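PDB 1YG2: gene activator AphA from Vibrio cholerae, which activates virulence gene expression as a winged helix transcription factor of the PadR-like family, probably by binding DNA as a dimer. Local coordinates for residues 5-18 with 68-82. Sequence-based numbering, arbitrary orientation.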
ATOM      1  N   HIS A   5       5.729  15.681  -9.760  1.00 33.55           N
ATOM      2  CA  HIS A   5       5.639  16.534  -8.576  1.00 34.31           C
ATOM      3  C   HIS A   5       6.797  16.231  -7.633  1.00 31.22           C
ATOM      4  O   HIS A   5       7.301  17.112  -6.938  1.00 32.71           O
ATOM      5  CB  HIS A   5       4.305  16.338  -7.861  1.00 33.80           C
ATOM      6  CG  HIS A   5       3.126  16.508  -8.755  1.00 35.72           C
ATOM      7  ND1 HIS A   5       2.445  15.436  -9.300  1.00 36.65           N
ATOM      8  CD2 HIS A   5       2.560  17.619  -9.285  1.00 32.58           C
ATOM      9  CE1 HIS A   5       1.520  15.881 -10.128  1.00 35.70           C
ATOM     10  NE2 HIS A   5       1.569  17.205 -10.138  1.00 36.00           N
ATOM     11  N   VAL A   6       7.219  14.978  -7.616  1.00 32.47           N
ATOM     12  CA  VAL A   6       8.336  14.582  -6.774  1.00 32.72           C
ATOM     13  C   VAL A   6       9.572  15.320  -7.284  1.00 32.84           C
ATOM     14  O   VAL A   6      10.394  15.781  -6.502  1.00 34.04           O
ATOM     15  CB  VAL A   6       8.550  13.060  -6.837  1.00 33.51           C
ATOM     16  CG1 VAL A   6       9.857  12.678  -6.129  1.00 35.79           C
ATOM     17  CG2 VAL A   6       7.352  12.357  -6.181  1.00 29.25           C
ATOM     18  N   ILE A   7       9.677  15.455  -8.604  1.00 34.91           N
ATOM     19  CA  ILE A   7      10.795  16.154  -9.229  1.00 34.33           C
ATOM     20  C   ILE A   7      10.658  17.667  -9.041  1.00 35.79           C
ATOM     21  O   ILE A   7      11.642  18.357  -8.756  1.00 37.79           O
ATOM     22  CB  ILE A   7      10.862  15.829 -10.723  1.00 36.44           C
ATOM     23  CG1 ILE A   7      11.123  14.331 -10.903  1.00 35.86           C
ATOM     24  CG2 ILE A   7      11.947  16.650 -11.390  1.00 35.49           C
ATOM     25  CD1 ILE A   7      10.926  13.848 -12.332  1.00 34.48           C
ATOM     26  N   LEU A   8       9.448  18.191  -9.189  1.00 32.39           N
ATOM     27  CA  LEU A   8       9.246  19.625  -9.003  1.00 35.01           C
ATOM     28  C   LEU A   8       9.635  20.051  -7.587  1.00 35.25           C
ATOM     29  O   LEU A   8      10.169  21.143  -7.373  1.00 35.89           O
ATOM     30  CB  LEU A   8       7.786  19.998  -9.282  1.00 33.68           C
ATOM     31  CG  LEU A   8       7.331  19.941 -10.753  1.00 35.54           C
ATOM     32  CD1 LEU A   8       5.888  20.406 -10.891  1.00 36.04           C
ATOM     33  CD2 LEU A   8       8.214  20.849 -11.576  1.00 35.59           C
ATOM     34  N   THR A   9       9.362  19.187  -6.616  1.00 35.64           N
ATOM     35  CA  THR A   9       9.680  19.480  -5.218  1.00 35.12           C
ATOM     36  C   THR A   9      11.172  19.733  -5.062  1.00 35.82           C
ATOM     37  O   THR A   9      11.596  20.678  -4.397  1.00 37.01           O
ATOM     38  CB  THR A   9       9.292  18.307  -4.307  1.00 36.86           C
ATOM     39  OG1 THR A   9       7.901  18.017  -4.478  1.00 35.05           O
ATOM     40  CG2 THR A   9       9.573  18.650  -2.845  1.00 37.12           C
ATOM     41  N   VAL A  10      11.975  18.882  -5.677  1.00 37.20           N
ATOM     42  CA  VAL A  10      13.413  19.047  -5.601  1.00 38.50           C
ATOM     43  C   VAL A  10      13.787  20.437  -6.111  1.00 40.08           C
ATOM     44  O   VAL A  10      14.455  21.206  -5.426  1.00 40.34           O
ATOM     45  CB  VAL A  10      14.133  17.996  -6.469  1.00 38.10           C
ATOM     46  CG1 VAL A  10      15.635  18.237  -6.444  1.00 39.66           C
ATOM     47  CG2 VAL A  10      13.806  16.604  -5.977  1.00 37.63           C
ATOM     48  N   LEU A  11      13.329  20.755  -7.316  1.00 40.12           N
ATOM     49  CA  LEU A  11      13.638  22.033  -7.939  1.00 40.52           C
ATOM     50  C   LEU A  11      13.058  23.239  -7.230  1.00 40.92           C
ATOM     51  O   LEU A  11      13.510  24.356  -7.446  1.00 42.05           O
ATOM     52  CB  LEU A  11      13.182  22.020  -9.406  1.00 40.41           C
ATOM     53  CG  LEU A  11      13.914  20.988 -10.272  1.00 40.88           C
ATOM     54  CD1 LEU A  11      13.296  20.918 -11.659  1.00 41.10           C
ATOM     55  CD2 LEU A  11      15.393  21.369 -10.364  1.00 43.04           C
ATOM     56  N   SER A  12      12.060  23.033  -6.385  1.00 43.81           N
ATOM     57  CA  SER A  12      11.467  24.167  -5.684  1.00 48.65           C
ATOM     58  C   SER A  12      12.408  24.784  -4.653  1.00 49.58           C
ATOM     59  O   SER A  12      12.251  25.942  -4.283  1.00 48.21           O
ATOM     60  CB  SER A  12      10.164  23.757  -5.001  1.00 50.53           C
ATOM     61  OG  SER A  12       9.190  23.430  -5.970  1.00 54.22           O
ATOM     62  N   THR A  13      13.377  24.012  -4.177  1.00 51.99           N
ATOM     63  CA  THR A  13      14.319  24.545  -3.203  1.00 56.08           C
ATOM     64  C   THR A  13      15.507  25.181  -3.928  1.00 56.55           C
ATOM     65  O   THR A  13      15.976  26.244  -3.533  1.00 58.09           O
ATOM     66  CB  THR A  13      14.818  23.449  -2.247  1.00 56.74           C
ATOM     67  OG1 THR A  13      15.524  22.449  -2.984  1.00 62.10           O
ATOM     68  CG2 THR A  13      13.652  22.793  -1.547  1.00 58.56           C
ATOM     69  N   ARG A  14      15.973  24.544  -5.000  1.00 56.82           N
ATOM     70  CA  ARG A  14      17.098  25.070  -5.772  1.00 56.90           C
ATOM     71  C   ARG A  14      17.216  24.417  -7.143  1.00 54.79           C
ATOM     72  O   ARG A  14      16.722  23.309  -7.357  1.00 53.12           O
ATOM     73  CB  ARG A  14      18.409  24.852  -5.010  1.00 61.35           C
ATOM     74  CG  ARG A  14      18.652  23.406  -4.585  1.00 66.32           C
ATOM     75  CD  ARG A  14      20.035  23.231  -3.953  1.00 74.13           C
ATOM     76  NE  ARG A  14      20.208  21.917  -3.328  1.00 79.87           N
ATOM     77  CZ  ARG A  14      21.365  21.456  -2.854  1.00 82.59           C
ATOM     78  NH1 ARG A  14      22.467  22.197  -2.930  1.00 83.65           N
ATOM     79  NH2 ARG A  14      21.423  20.249  -2.299  1.00 83.84           N
ATOM     80  N   ASP A  15      17.876  25.102  -8.072  1.00 53.10           N
ATOM     81  CA  ASP A  15      18.071  24.551  -9.407  1.00 52.03           C
ATOM     82  C   ASP A  15      19.014  23.371  -9.244  1.00 49.92           C
ATOM     83  O   ASP A  15      19.746  23.301  -8.266  1.00 49.96           O
ATOM     84  CB  ASP A  15      18.699  25.591 -10.338  1.00 54.90           C
ATOM     85  CG  ASP A  15      17.900  26.881 -10.397  1.00 57.02           C
ATOM     86  OD1 ASP A  15      16.661  26.811 -10.510  1.00 57.13           O
ATOM     87  OD2 ASP A  15      18.506  27.970 -10.341  1.00 59.85           O
ATOM     88  N   ALA A  16      18.995  22.437 -10.186  1.00 48.17           N
ATOM     89  CA  ALA A  16      19.871  21.282 -10.087  1.00 47.42           C
ATOM     90  C   ALA A  16      20.078  20.632 -11.438  1.00 48.25           C
ATOM     91  O   ALA A  16      19.215  20.711 -12.309  1.00 48.12           O
ATOM     92  CB  ALA A  16      19.289  20.277  -9.119  1.00 44.63           C
ATOM     93  N   THR A  17      21.229  19.990 -11.603  1.00 48.40           N
ATOM     94  CA  THR A  17      21.559  19.304 -12.842  1.00 50.97           C
ATOM     95  C   THR A  17      20.790  17.989 -12.903  1.00 52.49           C
ATOM     96  O   THR A  17      20.221  17.545 -11.905  1.00 52.52           O
ATOM     97  CB  THR A  17      23.063  18.981 -12.923  1.00 52.15           C
ATOM     98  OG1 THR A  17      23.406  18.052 -11.888  1.00 53.57           O
ATOM     99  CG2 THR A  17      23.888  20.244 -12.743  1.00 51.43           C
ATOM    100  N   GLY A  18      20.775  17.371 -14.078  1.00 54.80           N
ATOM    101  CA  GLY A  18      20.077  16.108 -14.235  1.00 57.49           C
ATOM    102  C   GLY A  18      20.688  15.036 -13.350  1.00 59.54           C
ATOM    103  O   GLY A  18      20.050  14.026 -13.035  1.00 59.22           O
ATOM    104  N   VAL A  68      21.859  22.785 -16.028  1.00 51.92           N
ATOM    105  CA  VAL A  68      21.091  23.062 -14.819  1.00 53.35           C
ATOM    106  C   VAL A  68      19.591  23.255 -15.056  1.00 52.79           C
ATOM    107  O   VAL A  68      19.178  24.149 -15.791  1.00 53.12           O
ATOM    108  CB  VAL A  68      21.613  24.320 -14.099  1.00 52.47           C
ATOM    109  CG1 VAL A  68      20.626  24.744 -13.026  1.00 53.13           C
ATOM    110  CG2 VAL A  68      22.969  24.036 -13.472  1.00 54.62           C
ATOM    111  N   TYR A  69      18.779  22.417 -14.420  1.00 51.18           N
ATOM    112  CA  TYR A  69      17.335  22.530 -14.556  1.00 49.03           C
ATOM    113  C   TYR A  69      16.798  23.500 -13.518  1.00 47.03           C
ATOM    114  O   TYR A  69      17.345  23.619 -12.424  1.00 47.77           O
ATOM    115  CB  TYR A  69      16.661  21.169 -14.380  1.00 50.04           C
ATOM    116  CG  TYR A  69      16.899  20.221 -15.527  1.00 51.63           C
ATOM    117  CD1 TYR A  69      17.940  19.296 -15.489  1.00 52.27           C
ATOM    118  CD2 TYR A  69      16.095  20.265 -16.663  1.00 51.75           C
ATOM    119  CE1 TYR A  69      18.173  18.439 -16.555  1.00 53.49           C
ATOM    120  CE2 TYR A  69      16.319  19.415 -17.736  1.00 53.41           C
ATOM    121  CZ  TYR A  69      17.360  18.502 -17.676  1.00 54.97           C
ATOM    122  OH  TYR A  69      17.585  17.650 -18.738  1.00 56.42           O
ATOM    123  N   SER A  70      15.724  24.194 -13.867  1.00 44.15           N
ATOM    124  CA  SER A  70      15.116  25.157 -12.964  1.00 43.25           C
ATOM    125  C   SER A  70      13.597  25.063 -13.072  1.00 43.00           C
ATOM    126  O   SER A  70      13.067  24.821 -14.157  1.00 43.77           O
ATOM    127  CB  SER A  70      15.579  26.564 -13.338  1.00 41.22           C
ATOM    128  OG  SER A  70      15.036  27.523 -12.455  1.00 42.35           O
ATOM    129  N   ILE A  71      12.895  25.248 -11.959  1.00 41.54           N
ATOM    130  CA  ILE A  71      11.432  25.182 -11.984  1.00 39.70           C
ATOM    131  C   ILE A  71      10.866  26.500 -12.521  1.00 40.48           C
ATOM    132  O   ILE A  71      11.416  27.567 -12.246  1.00 41.48           O
ATOM    133  CB  ILE A  71      10.859  24.931 -10.575  1.00 39.48           C
ATOM    134  CG1 ILE A  71       9.385  24.525 -10.679  1.00 37.85           C
ATOM    135  CG2 ILE A  71      11.007  26.184  -9.709  1.00 37.78           C
ATOM    136  CD1 ILE A  71       8.751  24.163  -9.343  1.00 37.92           C
ATOM    137  N   THR A  72       9.785  26.432 -13.298  1.00 38.82           N
ATOM    138  CA  THR A  72       9.174  27.648 -13.844  1.00 36.78           C
ATOM    139  C   THR A  72       7.938  28.004 -13.036  1.00 35.12           C
ATOM    140  O   THR A  72       7.516  27.235 -12.178  1.00 34.43           O
ATOM    141  CB  THR A  72       8.727  27.467 -15.299  1.00 38.59           C
ATOM    142  OG1 THR A  72       7.693  26.473 -15.360  1.00 39.72           O
ATOM    143  CG2 THR A  72       9.902  27.051 -16.174  1.00 35.75           C
ATOM    144  N   GLN A  73       7.362  29.168 -13.308  1.00 33.47           N
ATOM    145  CA  GLN A  73       6.166  29.587 -12.590  1.00 32.54           C
ATOM    146  C   GLN A  73       5.060  28.558 -12.795  1.00 33.97           C
ATOM    147  O   GLN A  73       4.277  28.282 -11.881  1.00 33.85           O
ATOM    148  CB  GLN A  73       5.688  30.955 -13.081  1.00 33.07           C
ATOM    149  CG  GLN A  73       4.398  31.413 -12.411  1.00 33.06           C
ATOM    150  CD  GLN A  73       4.522  31.418 -10.890  1.00 37.87           C
ATOM    151  OE1 GLN A  73       5.616  31.590 -10.358  1.00 35.49           O
ATOM    152  NE2 GLN A  73       3.407  31.246 -10.190  1.00 36.32           N
ATOM    153  N   ALA A  74       4.995  27.990 -13.998  1.00 33.08           N
ATOM    154  CA  ALA A  74       3.986  26.976 -14.303  1.00 33.78           C
ATOM    155  C   ALA A  74       4.274  25.756 -13.433  1.00 33.83           C
ATOM    156  O   ALA A  74       3.367  25.152 -12.862  1.00 31.52           O
ATOM    157  CB  ALA A  74       4.044  26.591 -15.776  1.00 33.17           C
ATOM    158  N   GLY A  75       5.554  25.401 -13.343  1.00 33.69           N
ATOM    159  CA  GLY A  75       5.947  24.273 -12.516  1.00 33.27           C
ATOM    160  C   GLY A  75       5.549  24.546 -11.071  1.00 33.96           C
ATOM    161  O   GLY A  75       5.025  23.672 -10.380  1.00 33.71           O
ATOM    162  N   ARG A  76       5.777  25.770 -10.609  1.00 33.86           N
ATOM    163  CA  ARG A  76       5.428  26.118  -9.237  1.00 36.85           C
ATOM    164  C   ARG A  76       3.919  26.062  -9.024  1.00 36.31           C
ATOM    165  O   ARG A  76       3.436  25.611  -7.978  1.00 37.93           O
ATOM    166  CB  ARG A  76       5.967  27.513  -8.880  1.00 39.80           C
ATOM    167  CG  ARG A  76       7.493  27.561  -8.691  1.00 45.09           C
ATOM    168  CD  ARG A  76       7.948  28.860  -8.025  1.00 48.37           C
ATOM    169  NE  ARG A  76       7.908  30.001  -8.936  1.00 54.80           N
ATOM    170  CZ  ARG A  76       8.828  30.260  -9.861  1.00 55.85           C
ATOM    171  NH1 ARG A  76       9.879  29.463 -10.003  1.00 57.78           N
ATOM    172  NH2 ARG A  76       8.687  31.309 -10.662  1.00 55.61           N
ATOM    173  N   SER A  77       3.174  26.498 -10.028  1.00 34.67           N
ATOM    174  CA  SER A  77       1.723  26.493  -9.943  1.00 34.43           C
ATOM    175  C   SER A  77       1.195  25.057  -9.876  1.00 33.77           C
ATOM    176  O   SER A  77       0.300  24.756  -9.092  1.00 35.12           O
ATOM    177  CB  SER A  77       1.130  27.233 -11.148  1.00 35.19           C
ATOM    178  OG  SER A  77      -0.281  27.188 -11.128  1.00 39.60           O
ATOM    179  N   ALA A  78       1.756  24.168 -10.689  1.00 32.54           N
ATOM    180  CA  ALA A  78       1.324  22.770 -10.701  1.00 34.62           C
ATOM    181  C   ALA A  78       1.656  22.065  -9.381  1.00 34.52           C
ATOM    182  O   ALA A  78       0.887  21.224  -8.910  1.00 32.30           O
ATOM    183  CB  ALA A  78       1.982  22.020 -11.870  1.00 32.57           C
ATOM    184  N   LEU A  79       2.805  22.401  -8.800  1.00 33.27           N
ATOM    185  CA  LEU A  79       3.218  21.798  -7.533  1.00 35.04           C
ATOM    186  C   LEU A  79       2.223  22.222  -6.452  1.00 35.83           C
ATOM    187  O   LEU A  79       1.785  21.408  -5.643  1.00 37.02           O
ATOM    188  CB  LEU A  79       4.640  22.249  -7.155  1.00 31.23           C
ATOM    189  CG  LEU A  79       5.253  21.679  -5.873  1.00 35.78           C
ATOM    190  CD1 LEU A  79       5.415  20.162  -5.992  1.00 30.06           C
ATOM    191  CD2 LEU A  79       6.603  22.340  -5.619  1.00 32.27           C
ATOM    192  N   GLY A  80       1.865  23.503  -6.447  1.00 39.23           N
ATOM    193  CA  GLY A  80       0.917  24.002  -5.464  1.00 37.93           C
ATOM    194  C   GLY A  80      -0.453  23.364  -5.610  1.00 39.01           C
ATOM    195  O   GLY A  80      -1.083  23.013  -4.622  1.00 39.83           O
ATOM    196  N   GLU A  81      -0.905  23.205  -6.849  1.00 39.46           N
ATOM    197  CA  GLU A  81      -2.204  22.613  -7.147  1.00 41.38           C
ATOM    198  C   GLU A  81      -2.237  21.166  -6.681  1.00 40.50           C
ATOM    199  O   GLU A  81      -3.230  20.692  -6.130  1.00 39.34           O
ATOM    200  CB  GLU A  81      -2.435  22.685  -8.650  1.00 44.56           C
ATOM    201  CG  GLU A  81      -3.766  22.174  -9.143  1.00 52.89           C
ATOM    202  CD  GLU A  81      -3.897  22.330 -10.655  1.00 59.58           C
ATOM    203  OE1 GLU A  81      -3.670  23.455 -11.158  1.00 61.22           O
ATOM    204  OE2 GLU A  81      -4.214  21.332 -11.342  1.00 63.68           O
ATOM    205  N   TRP A  82      -1.139  20.465  -6.917  1.00 40.31           N
ATOM    206  CA  TRP A  82      -1.015  19.074  -6.513  1.00 41.39           C
ATOM    207  C   TRP A  82      -1.129  18.997  -4.996  1.00 42.77           C
ATOM    208  O   TRP A  82      -1.896  18.204  -4.449  1.00 41.22           O
ATOM    209  CB  TRP A  82       0.347  18.549  -6.953  1.00 40.00           C
ATOM    210  CG  TRP A  82       0.750  17.241  -6.364  1.00 38.94           C
ATOM    211  CD1 TRP A  82       0.194  16.019  -6.614  1.00 38.49           C
ATOM    212  CD2 TRP A  82       1.850  17.011  -5.480  1.00 35.46           C
ATOM    213  NE1 TRP A  82       0.892  15.034  -5.945  1.00 38.10           N
ATOM    214  CE2 TRP A  82       1.913  15.618  -5.244  1.00 37.89           C
ATOM    215  CE3 TRP A  82       2.797  17.845  -4.874  1.00 37.22           C
ATOM    216  CZ2 TRP A  82       2.883  15.042  -4.413  1.00 36.24           C
ATOM    217  CZ3 TRP A  82       3.762  17.272  -4.048  1.00 38.87           C
ATOM    218  CH2 TRP A  82       3.798  15.879  -3.830  1.00 37.61           C
TER
HETATM  219  O   HOH W   1      -0.521  19.562 -10.497  1.00 53.90           O
HETATM  220  O   HOH W   2      14.705  25.276  -9.748  1.00 42.49           O
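His-5 and Trp-82 meet because CG of the histidine lies anti to its own carbonyl carbon (chi1 -53°), while CG of the tryptophan is anti to its backbone N (chi1 167°). The imidazole thereby lies flat over the five-membered ring of the indole in an offset stack, centroids 3.8 Å apart and planes at 6°, and His-5 CB sits over the six-membered ring as a CH-pi contact. Two flat rings suit this place because they can lie nearly parallel while the indole also takes the histidine CB on its face. Ser-2 N bonds His-5 ND1, and a water links His-5 NE2 to Ala-78 O; the indole NE1 is hydrogen-bonded to Glu-95 of the second subunit. Next along, Leu-79 enters as a knob among His-5, Leu-8, Thr-9 and Ser-12, its CD1 3.6 Å from Thr-9 OG1, a hydroxyl already bonded back to His-5 O. Leu-8 reaches across with both branches, CD1 to Gly-75 O at 3.4 Å and CD2 to Ile-71 CG1; glycine suits position 75 because a beta carbon there would run into Ile-71 CG1 and crowd Leu-8 CD2. Leu-11 and Ile-71, both apolar, pack CB to CB at 3.9 Å. Beyond the helix, Ala-16 and Tyr-69 form a single antiparallel hydrogen-bonded pair: Ala-16 N donates to Tyr-69 O at 3.0 Å, and Tyr-69 N to Ala-16 O at 2.7 Å. Ser-70 brings a short hydroxyl to Asp-15, OG donating to OD1 at 2.6 Å from above the carboxylate plane, and a water joins that oxygen to Leu-11 O and Ile-71 N. Strand 69-71 also pairs with strand 53-55, so the contact ties helix 3-13 to the wing, an arrangement characteristic of the winged helix fold.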